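Local coordinates for holliday junction resolvase Hjc (Sulfolobus solfataricus, PDB 4TKD), which resolves Holliday junctions during genetic recombination by cutting four-way DNA with paired nicks in opposing strands, using magnesium, at residues 34-46 / 67-79. Numbering follows the deposited sequence.
Sequences SKRKDPIPDIIAL and RREQAEGIIEFAR
The CD corner of the Pro-41 ring sits over one face of the Phe-77 ring, 3.6 Å from the ring centroid and 16° off the normal, a CH-pi contact. Phe-77 has CG anti to its own backbone N (chi1 -170°), which points the ring at the loop and strand, where Ile-44 CD1 meets its far end obliquely, 3.8 Å from Phe-77 CZ. Shortening Phe-77 to an alanine is likely to leave Pro-41 CD and Ile-44 CD1 without their aromatic partner and open a gap between the helix and residues 41-44. One helical turn before Phe-77, Gly-73 illustrates how a position without a side chain admits a close neighbour: Pro-39 CG sits 3.4 Å from Gly-73 CA, where a CB would collide with the proline ring. Ile-74 CG2 packs beside both prolines, 4.2 Å from Pro-41 CG. At the exposed end, Arg-36 NE makes a weak, bent salt-bridge hydrogen bond (3.5 Å, 139°) to Glu-69 OE1 in one of two modelled Glu-69 conformers, a partial link at best. The loop thus rests on helix 68-81 just before Asp-42, an inferred magnesium ligand, and strand 43-47, which runs between strands 25-28 and 50-58; Val-26 and Val-27 of the second subunit pack on Phe-77 and Ile-44 respectively.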
loop_
_atom_site.group_PDB
_atom_site.type_symbol
_atom_site.label_atom_id
_atom_site.label_comp_id
_atom_site.label_asym_id
_atom_site.label_seq_id
_atom_site.Cartn_x
_atom_site.Cartn_y
_atom_site.Cartn_z
ATOM N N SER C 34 15.391 15.520 -12.608
ATOM C CA SER C 34 14.173 15.007 -13.290
ATOM C C SER C 34 14.348 14.701 -14.802
ATOM O O SER C 34 13.390 14.500 -15.551
ATOM C CB SER C 34 12.970 15.895 -12.995
ATOM O OG SER C 34 12.763 15.980 -11.595
ATOM N N LYS C 35 15.614 14.628 -15.190
ATOM C CA LYS C 35 16.251 14.383 -16.478
ATOM C C LYS C 35 15.707 13.217 -17.291
ATOM O O LYS C 35 16.524 12.418 -17.741
ATOM C CB LYS C 35 17.763 14.145 -16.224
ATOM C CG LYS C 35 18.205 14.295 -14.753
ATOM C CD LYS C 35 18.941 13.096 -14.169
ATOM C CE LYS C 35 19.427 13.363 -12.761
ATOM N NZ LYS C 35 18.332 13.261 -11.755
ATOM N N ARG C 36 14.359 13.090 -17.497
ATOM C CA ARG C 36 13.682 11.979 -18.221
ATOM C C ARG C 36 14.039 10.620 -17.585
ATOM O O ARG C 36 13.192 9.746 -17.477
ATOM C CB ARG C 36 14.019 12.021 -19.735
ATOM C CG ARG C 36 13.421 10.930 -20.616
ATOM C CD ARG C 36 14.210 10.851 -21.906
ATOM N NE ARG C 36 13.844 9.702 -22.740
ATOM C CZ ARG C 36 14.474 9.360 -23.863
ATOM N NH1 ARG C 36 15.515 10.062 -24.287
ATOM N NH2 ARG C 36 14.062 8.316 -24.571
ATOM N N LYS C 37 15.316 10.462 -17.196
ATOM C CA LYS C 37 15.911 9.321 -16.528
ATOM C C LYS C 37 16.223 9.749 -15.092
ATOM O O LYS C 37 16.734 10.852 -14.847
ATOM C CB LYS C 37 17.175 8.831 -17.265
ATOM C CG LYS C 37 17.800 7.555 -16.672
ATOM C CD LYS C 37 16.953 6.286 -16.904
ATOM C CE LYS C 37 16.713 5.530 -15.616
ATOM N NZ LYS C 37 16.307 4.119 -15.860
ATOM N N ASP C 38 15.885 8.871 -14.148
ATOM C CA ASP C 38 16.011 9.126 -12.730
ATOM C C ASP C 38 15.172 10.350 -12.324
ATOM O O ASP C 38 15.681 11.258 -11.664
ATOM C CB ASP C 38 17.482 9.175 -12.276
ATOM C CG ASP C 38 18.011 7.797 -11.917
ATOM O OD1 ASP C 38 18.120 6.941 -12.832
ATOM O OD2 ASP C 38 18.252 7.553 -10.716
ATOM N N PRO C 39 13.882 10.431 -12.744
ATOM C CA PRO C 39 13.087 11.582 -12.326
ATOM C C PRO C 39 12.822 11.494 -10.838
ATOM O O PRO C 39 12.811 10.409 -10.233
ATOM C CB PRO C 39 11.813 11.485 -13.162
ATOM C CG PRO C 39 11.652 10.056 -13.408
ATOM C CD PRO C 39 13.058 9.476 -13.522
ATOM N N ILE C 40 12.685 12.665 -10.255
ATOM C CA ILE C 40 12.427 12.855 -8.836
ATOM C C ILE C 40 11.084 13.543 -8.726
ATOM O O ILE C 40 10.855 14.535 -9.431
ATOM C CB ILE C 40 13.586 13.703 -8.204
ATOM C CG1 ILE C 40 14.936 12.905 -8.204
ATOM C CG2 ILE C 40 13.254 14.199 -6.783
ATOM C CD1 ILE C 40 16.158 13.760 -7.985
ATOM N N PRO C 41 10.171 13.076 -7.849
ATOM C CA PRO C 41 8.894 13.815 -7.660
ATOM C C PRO C 41 9.106 15.303 -7.315
ATOM O O PRO C 41 10.068 15.647 -6.616
ATOM C CB PRO C 41 8.217 13.053 -6.515
ATOM C CG PRO C 41 8.855 11.686 -6.542
ATOM C CD PRO C 41 10.272 11.932 -6.919
ATOM N N ASP C 42 8.234 16.190 -7.852
ATOM C CA ASP C 42 8.267 17.654 -7.671
ATOM C C ASP C 42 8.296 18.073 -6.240
ATOM O O ASP C 42 9.002 19.022 -5.904
ATOM C CB ASP C 42 7.090 18.350 -8.390
ATOM C CG ASP C 42 7.164 18.206 -9.895
ATOM O OD1 ASP C 42 8.256 18.428 -10.460
ATOM O OD2 ASP C 42 6.134 17.873 -10.507
ATOM N N ILE C 43 7.525 17.377 -5.394
ATOM C CA ILE C 43 7.430 17.682 -3.977
ATOM C C ILE C 43 7.598 16.409 -3.188
ATOM O O ILE C 43 6.929 15.398 -3.467
ATOM C CB ILE C 43 6.080 18.367 -3.628
ATOM C CG1 ILE C 43 5.856 19.687 -4.412
ATOM C CG2 ILE C 43 5.946 18.591 -2.107
ATOM C CD1 ILE C 43 4.378 20.197 -4.408
ATOM N N ILE C 44 8.487 16.471 -2.191
ATOM C CA ILE C 44 8.711 15.386 -1.263
ATOM C C ILE C 44 8.398 15.969 0.098
ATOM O O ILE C 44 9.019 16.948 0.504
ATOM C CB ILE C 44 10.140 14.788 -1.349
ATOM C CG1 ILE C 44 10.361 14.127 -2.704
ATOM C CG2 ILE C 44 10.386 13.776 -0.219
ATOM C CD1 ILE C 44 11.818 14.012 -3.090
ATOM N N ALA C 45 7.400 15.409 0.772
ATOM C CA ALA C 45 7.001 15.877 2.090
ATOM C C ALA C 45 7.153 14.746 3.085
ATOM O O ALA C 45 6.721 13.626 2.830
ATOM C CB ALA C 45 5.573 16.389 2.064
ATOM N N LEU C 46 7.820 15.032 4.191
ATOM C CA LEU C 46 8.115 14.029 5.202
ATOM C C LEU C 46 7.648 14.469 6.579
ATOM O O LEU C 46 7.856 15.623 6.964
ATOM C CB LEU C 46 9.631 13.749 5.258
ATOM C CG LEU C 46 10.399 13.637 3.943
ATOM C CD1 LEU C 46 11.928 13.784 4.186
ATOM C CD2 LEU C 46 10.017 12.337 3.175
ATOM N N ARG C 67 4.074 11.085 -19.302
ATOM C CA ARG C 67 4.889 10.321 -20.249
ATOM C C ARG C 67 5.511 9.100 -19.566
ATOM O O ARG C 67 5.933 9.186 -18.416
ATOM C CB ARG C 67 5.990 11.206 -20.886
ATOM C CG ARG C 67 5.672 11.729 -22.292
ATOM C CD ARG C 67 6.203 10.812 -23.396
ATOM N NE ARG C 67 5.953 11.368 -24.724
ATOM C CZ ARG C 67 6.900 11.811 -25.549
ATOM N NH1 ARG C 67 8.181 11.732 -25.208
ATOM N NH2 ARG C 67 6.572 12.316 -26.731
ATOM N N ARG C 68 5.547 7.967 -20.283
ATOM C CA ARG C 68 6.095 6.691 -19.842
ATOM C C ARG C 68 7.375 6.758 -18.983
ATOM O O ARG C 68 7.384 6.213 -17.883
ATOM C CB ARG C 68 6.294 5.771 -21.057
ATOM C CG ARG C 68 7.085 4.480 -20.765
ATOM C CD ARG C 68 7.166 3.591 -21.970
ATOM N NE ARG C 68 8.233 4.044 -22.865
ATOM C CZ ARG C 68 8.041 4.743 -23.977
ATOM N NH1 ARG C 68 6.809 5.043 -24.379
ATOM N NH2 ARG C 68 9.079 5.147 -24.698
ATOM N N GLU C 69 8.446 7.387 -19.495
ATOM C CA GLU C 69 9.730 7.439 -18.796
ATOM C C GLU C 69 9.657 8.237 -17.508
ATOM O O GLU C 69 10.208 7.774 -16.511
ATOM C CB GLU C 69 10.833 7.969 -19.748
ATOM C CG GLU C 69 10.786 7.394 -21.173
ATOM C CD GLU C 69 10.034 8.173 -22.251
ATOM O OE1 GLU C 69 10.637 8.428 -23.320
ATOM O OE2 GLU C 69 8.832 8.475 -22.058
ATOM N N GLN C 70 8.891 9.366 -17.485
ATOM C CA GLN C 70 8.670 10.158 -16.272
ATOM C C GLN C 70 7.851 9.337 -15.265
ATOM O O GLN C 70 8.249 9.231 -14.112
ATOM C CB GLN C 70 7.953 11.471 -16.599
ATOM C CG GLN C 70 7.572 12.300 -15.364
ATOM C CD GLN C 70 6.850 13.564 -15.722
ATOM O OE1 GLN C 70 5.856 13.565 -16.448
ATOM N NE2 GLN C 70 7.295 14.659 -15.171
ATOM N N ALA C 71 6.731 8.752 -15.709
ATOM C CA ALA C 71 5.854 7.934 -14.878
ATOM C C ALA C 71 6.612 6.775 -14.252
ATOM O O ALA C 71 6.565 6.634 -13.034
ATOM C CB ALA C 71 4.699 7.406 -15.702
ATOM N N GLU C 72 7.353 5.984 -15.070
ATOM C CA GLU C 72 8.122 4.831 -14.589
ATOM C C GLU C 72 9.126 5.185 -13.502
ATOM O O GLU C 72 9.159 4.500 -12.475
ATOM C CB GLU C 72 8.780 4.053 -15.750
ATOM C CG GLU C 72 7.763 3.187 -16.505
ATOM C CD GLU C 72 8.200 2.622 -17.841
ATOM O OE1 GLU C 72 9.374 2.825 -18.221
ATOM O OE2 GLU C 72 7.365 1.978 -18.513
ATOM N N GLY C 73 9.850 6.290 -13.696
ATOM C CA GLY C 73 10.835 6.782 -12.740
ATOM C C GLY C 73 10.237 7.236 -11.430
ATOM O O GLY C 73 10.781 6.899 -10.382
ATOM N N ILE C 74 9.092 7.963 -11.461
ATOM C CA ILE C 74 8.437 8.413 -10.227
ATOM C C ILE C 74 7.799 7.241 -9.473
ATOM O O ILE C 74 7.792 7.252 -8.245
ATOM C CB ILE C 74 7.552 9.694 -10.333
ATOM C CG1 ILE C 74 6.379 9.500 -11.317
ATOM C CG2 ILE C 74 8.402 10.926 -10.646
ATOM C CD1 ILE C 74 5.265 10.493 -11.261
ATOM N N ILE C 75 7.281 6.221 -10.227
ATOM C CA ILE C 75 6.666 5.004 -9.678
ATOM C C ILE C 75 7.767 4.236 -8.907
ATOM O O ILE C 75 7.542 3.726 -7.800
ATOM C CB ILE C 75 6.021 4.140 -10.820
ATOM C CG1 ILE C 75 4.664 4.721 -11.289
ATOM C CG2 ILE C 75 5.838 2.668 -10.389
ATOM C CD1 ILE C 75 4.211 4.256 -12.685
ATOM N N GLU C 76 8.942 4.160 -9.512
ATOM C CA GLU C 76 10.100 3.454 -8.972
ATOM C C GLU C 76 10.647 4.153 -7.699
ATOM O O GLU C 76 10.959 3.485 -6.708
ATOM C CB GLU C 76 11.191 3.319 -10.050
ATOM C CG GLU C 76 11.146 2.069 -10.923
ATOM C CD GLU C 76 11.078 0.737 -10.201
ATOM O OE1 GLU C 76 9.938 0.290 -9.971
ATOM O OE2 GLU C 76 12.120 0.071 -10.024
ATOM N N PHE C 77 10.729 5.486 -7.724
ATOM C CA PHE C 77 11.159 6.298 -6.570
ATOM C C PHE C 77 10.171 6.029 -5.418
ATOM O O PHE C 77 10.614 5.730 -4.314
ATOM C CB PHE C 77 11.154 7.799 -6.953
ATOM C CG PHE C 77 11.781 8.765 -5.976
ATOM C CD1 PHE C 77 11.068 9.225 -4.871
ATOM C CD2 PHE C 77 13.082 9.230 -6.171
ATOM C CE1 PHE C 77 11.648 10.122 -3.970
ATOM C CE2 PHE C 77 13.668 10.112 -5.256
ATOM C CZ PHE C 77 12.941 10.564 -4.169
ATOM N N ALA C 78 8.834 6.080 -5.700
ATOM C CA ALA C 78 7.757 5.803 -4.740
ATOM C C ALA C 78 7.836 4.411 -4.136
ATOM O O ALA C 78 7.650 4.266 -2.927
ATOM C CB ALA C 78 6.399 6.000 -5.391
ATOM N N ARG C 79 8.087 3.395 -4.987
ATOM C CA ARG C 79 8.174 1.999 -4.572
ATOM C C ARG C 79 9.392 1.769 -3.645
ATOM O O ARG C 79 9.262 1.125 -2.593
ATOM C CB ARG C 79 8.234 1.074 -5.793
ATOM C CG ARG C 79 8.305 -0.418 -5.429
ATOM C CD ARG C 79 8.631 -1.347 -6.606
ATOM N NE ARG C 79 9.909 -1.042 -7.264
ATOM C CZ ARG C 79 11.108 -1.373 -6.796
ATOM N NH1 ARG C 79 11.223 -2.025 -5.646
ATOM N NH2 ARG C 79 12.201 -1.040 -7.466
#